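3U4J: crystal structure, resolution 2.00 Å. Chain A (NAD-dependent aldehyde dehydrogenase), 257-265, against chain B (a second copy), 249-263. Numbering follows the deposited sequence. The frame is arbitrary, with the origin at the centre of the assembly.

Chain A, residues 257-265: GEIAARTVK
Chain B, residues 249-263: SVRVGTKLGEIAART

The two stretches, from two copies of the same aldehyde dehydrogenase, pack as nearly antiparallel helices, with an angle of 174° between their N-to-C directions and a closest axial approach of 7.7 Å. In chain B the helix starts at V250(B) and runs through residues with phi/psi near -60/-43; S249(B), at -90/154, precedes it as N-cap, its chi1 p (79°) letting OG accept a weak capping bond from V252(B) N at 3.3 Å. From G257(A) the chain continues a helix that begins earlier and then passes into a type I turn from A261(A) to V264(A), closed by V264(A) N to A261(A) O at 3.1 Å; T263(A) lies at -121/23, V264(A) takes the left-handed values 58/36, and K265(A) is extended at -86/131.

The register is centred on E258, whose CA atoms lie 4.4 Å apart across the contact, while R262(A) lies level with T254(B), their CA atoms 5.3 Å apart. Such close packing depends on small residues. The methyl of each A261 points toward the other helix and rests on its backbone: A261(A) CB lies 3.4 Å from G257(B) C, and A261(B) CB lies 3.5 Å from G257(A) C. A CB on either glycine would come within 3.4 Å of the opposing alanine CB, so the absence of a side chain at G257 makes room for this fit.

The CA-to-CB bond of each E258 points sideways, with chi1 m and chi2 t (chi3 37° in A, 60° in B); in E258(B) the end of the side chain comes nearer to chain A. E258(A) CG packs 3.9 Å from A261(B) CB, and E258(B) CG 4.0 Å from A261(A) CB. Both arginines have chi1 m, chi2 and chi3 t (chi4 160° in A, 164° in B), CA-to-CB pointing away in R262(A) and sideways in R262(B). The extended chains lie alongside the glutamates, R262(A) CG 3.3 Å from E258(B) CD and R262(B) CG 3.4 Å from E258(A) OE1. R262(A) NE donates a weak hydrogen bond to E258(B) OE1 at 3.4 Å within a salt bridge; the reciprocal salt bridge joins R262(B) NE and E258(A) OE1 at 3.5 Å. In each case OE1 lies at the guanidinium edge, near its plane.

T254(B), chi1 p, points toward chain A. Its CB lies 3.5 Å from A261(A) O, and its CG2 meets V264(A) CG2 at 3.5 Å. V264(A), chi1 t, also approaches V250(B), CG2 to CG1 at 4.4 Å. Both G257 residues and V264(A) are buried, whereas both arginines are exposed, as suits their charge. Between the stretches 444 Å² is buried, both sides summed.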

# COMPACT_ATOMS: atom_id res chain seq x y z
N GLY A 257 6.39 13.29 -27.76
CA GLY A 257 7.10 13.53 -26.52
C GLY A 257 7.87 14.85 -26.56
O GLY A 257 7.76 15.67 -25.66
N GLU A 258 8.63 15.08 -27.63
CA GLU A 258 9.42 16.33 -27.67
C GLU A 258 8.50 17.56 -27.66
O GLU A 258 8.78 18.55 -26.97
CB GLU A 258 10.32 16.39 -28.90
CG GLU A 258 11.00 15.07 -29.25
CD GLU A 258 11.74 15.15 -30.57
OE1 GLU A 258 12.33 16.22 -30.86
OE2 GLU A 258 11.77 14.13 -31.30
N ILE A 259 7.41 17.48 -28.42
CA ILE A 259 6.46 18.62 -28.50
C ILE A 259 5.85 18.89 -27.14
O ILE A 259 5.83 20.03 -26.66
CB ILE A 259 5.35 18.34 -29.53
CG1 ILE A 259 5.93 18.35 -30.95
CG2 ILE A 259 4.20 19.34 -29.36
CD1 ILE A 259 5.06 17.65 -32.00
N ALA A 260 5.37 17.81 -26.50
CA ALA A 260 4.79 17.91 -25.15
C ALA A 260 5.75 18.44 -24.13
O ALA A 260 5.35 19.16 -23.21
CB ALA A 260 4.21 16.53 -24.68
N ALA A 261 7.03 18.10 -24.25
CA ALA A 261 8.00 18.60 -23.27
C ALA A 261 8.13 20.14 -23.33
O ALA A 261 8.47 20.78 -22.34
CB ALA A 261 9.33 17.94 -23.46
N ARG A 262 7.82 20.71 -24.49
CA ARG A 262 7.89 22.19 -24.63
C ARG A 262 6.98 22.89 -23.64
O ARG A 262 7.24 24.02 -23.26
CB ARG A 262 7.57 22.66 -26.04
CG ARG A 262 8.49 22.11 -27.05
CD ARG A 262 8.09 22.52 -28.46
NE ARG A 262 8.84 21.71 -29.41
CZ ARG A 262 8.52 21.52 -30.69
NH1 ARG A 262 7.43 22.06 -31.21
NH2 ARG A 262 9.28 20.74 -31.44
N THR A 263 5.93 22.23 -23.19
CA THR A 263 5.08 22.92 -22.23
C THR A 263 4.95 22.20 -20.90
O THR A 263 4.00 22.45 -20.16
CB THR A 263 3.68 23.30 -22.83
OG1 THR A 263 3.02 22.13 -23.34
CG2 THR A 263 3.85 24.35 -23.98
N VAL A 264 5.92 21.34 -20.58
CA VAL A 264 5.89 20.56 -19.32
C VAL A 264 4.62 19.69 -19.24
O VAL A 264 4.03 19.50 -18.18
CB VAL A 264 6.02 21.45 -18.03
CG1 VAL A 264 6.56 20.62 -16.85
CG2 VAL A 264 6.94 22.62 -18.25
N LYS A 265 4.19 19.16 -20.38
CA LYS A 265 2.94 18.42 -20.43
C LYS A 265 3.27 16.99 -20.03
O LYS A 265 4.24 16.47 -20.56
CB LYS A 265 2.40 18.49 -21.86
CG LYS A 265 0.89 18.63 -21.96
CD LYS A 265 0.39 18.67 -23.40
CE LYS A 265 0.07 20.09 -23.83
NZ LYS A 265 -0.39 20.90 -22.69
N SER B 249 14.95 26.11 -13.56
CA SER B 249 13.91 26.96 -14.16
C SER B 249 13.12 26.23 -15.24
O SER B 249 13.62 25.32 -15.92
CB SER B 249 14.52 28.24 -14.71
OG SER B 249 15.12 27.96 -15.95
N VAL B 250 11.88 26.68 -15.44
CA VAL B 250 11.01 26.14 -16.46
C VAL B 250 11.71 26.19 -17.81
O VAL B 250 11.70 25.21 -18.55
CB VAL B 250 9.63 26.87 -16.50
CG1 VAL B 250 8.85 26.51 -17.77
CG2 VAL B 250 8.81 26.53 -15.24
N ARG B 251 12.39 27.31 -18.10
CA ARG B 251 13.05 27.49 -19.40
C ARG B 251 14.12 26.41 -19.69
O ARG B 251 14.22 25.88 -20.81
CB ARG B 251 13.71 28.87 -19.46
CG ARG B 251 14.23 29.26 -20.84
CD ARG B 251 14.92 30.64 -20.78
NE ARG B 251 15.97 30.67 -19.76
CZ ARG B 251 17.24 30.31 -19.96
NH1 ARG B 251 17.65 29.91 -21.17
NH2 ARG B 251 18.10 30.35 -18.96
N VAL B 252 14.93 26.11 -18.69
CA VAL B 252 16.02 25.14 -18.85
C VAL B 252 15.43 23.72 -18.78
O VAL B 252 15.78 22.85 -19.59
CB VAL B 252 17.17 25.39 -17.83
CG1 VAL B 252 18.27 24.29 -17.91
CG2 VAL B 252 17.78 26.79 -18.05
N GLY B 253 14.49 23.53 -17.86
CA GLY B 253 13.76 22.27 -17.72
C GLY B 253 13.07 21.83 -19.00
O GLY B 253 13.20 20.66 -19.40
N THR B 254 12.33 22.74 -19.65
CA THR B 254 11.61 22.34 -20.88
C THR B 254 12.57 21.95 -21.99
O THR B 254 12.31 20.97 -22.71
CB THR B 254 10.64 23.42 -21.40
OG1 THR B 254 11.37 24.63 -21.64
CG2 THR B 254 9.56 23.71 -20.38
N LYS B 255 13.68 22.68 -22.12
CA LYS B 255 14.68 22.34 -23.14
C LYS B 255 15.30 20.94 -22.92
O LYS B 255 15.43 20.16 -23.84
CB LYS B 255 15.76 23.44 -23.28
CG LYS B 255 16.84 23.13 -24.33
CD LYS B 255 17.25 24.34 -25.19
CE LYS B 255 16.18 24.70 -26.24
NZ LYS B 255 15.17 25.69 -25.73
N LEU B 256 15.64 20.62 -21.68
CA LEU B 256 16.22 19.32 -21.37
C LEU B 256 15.22 18.21 -21.59
O LEU B 256 15.57 17.15 -22.11
CB LEU B 256 16.76 19.27 -19.94
CG LEU B 256 18.03 20.11 -19.72
CD1 LEU B 256 18.41 20.09 -18.25
CD2 LEU B 256 19.23 19.67 -20.61
N GLY B 257 13.97 18.48 -21.21
CA GLY B 257 12.85 17.57 -21.45
C GLY B 257 12.66 17.29 -22.92
O GLY B 257 12.40 16.16 -23.30
N GLU B 258 12.81 18.30 -23.77
CA GLU B 258 12.69 18.06 -25.21
C GLU B 258 13.80 17.19 -25.75
O GLU B 258 13.55 16.27 -26.54
CB GLU B 258 12.75 19.36 -25.99
CG GLU B 258 11.58 20.26 -25.80
CD GLU B 258 11.76 21.50 -26.67
OE1 GLU B 258 11.86 21.35 -27.92
OE2 GLU B 258 11.83 22.60 -26.07
N ILE B 259 15.04 17.50 -25.38
CA ILE B 259 16.18 16.68 -25.77
C ILE B 259 16.00 15.23 -25.27
O ILE B 259 16.18 14.29 -26.04
CB ILE B 259 17.50 17.28 -25.27
CG1 ILE B 259 17.69 18.67 -25.90
CG2 ILE B 259 18.66 16.36 -25.68
CD1 ILE B 259 18.65 19.58 -25.16
N ALA B 260 15.64 15.08 -23.99
CA ALA B 260 15.44 13.75 -23.40
C ALA B 260 14.37 12.93 -24.15
O ALA B 260 14.54 11.73 -24.37
CB ALA B 260 15.08 13.88 -21.93
N ALA B 261 13.28 13.59 -24.54
CA ALA B 261 12.19 12.92 -25.29
C ALA B 261 12.67 12.28 -26.59
O ALA B 261 12.12 11.27 -27.02
CB ALA B 261 11.04 13.89 -25.57
N ARG B 262 13.71 12.83 -27.21
CA ARG B 262 14.15 12.26 -28.49
C ARG B 262 14.61 10.82 -28.40
O ARG B 262 14.62 10.10 -29.40
CB ARG B 262 15.28 13.09 -29.12
CG ARG B 262 14.86 14.50 -29.43
CD ARG B 262 16.06 15.33 -29.82
NE ARG B 262 15.69 16.73 -29.95
CZ ARG B 262 16.57 17.73 -29.99
NH1 ARG B 262 17.87 17.48 -29.90
NH2 ARG B 262 16.15 18.98 -30.10
N THR B 263 15.05 10.40 -27.22
CA THR B 263 15.45 9.02 -27.04
C THR B 263 14.64 8.32 -25.96
O THR B 263 15.08 7.33 -25.38
CB THR B 263 16.99 8.88 -26.78
OG1 THR B 263 17.37 9.57 -25.58
CG2 THR B 263 17.79 9.43 -27.96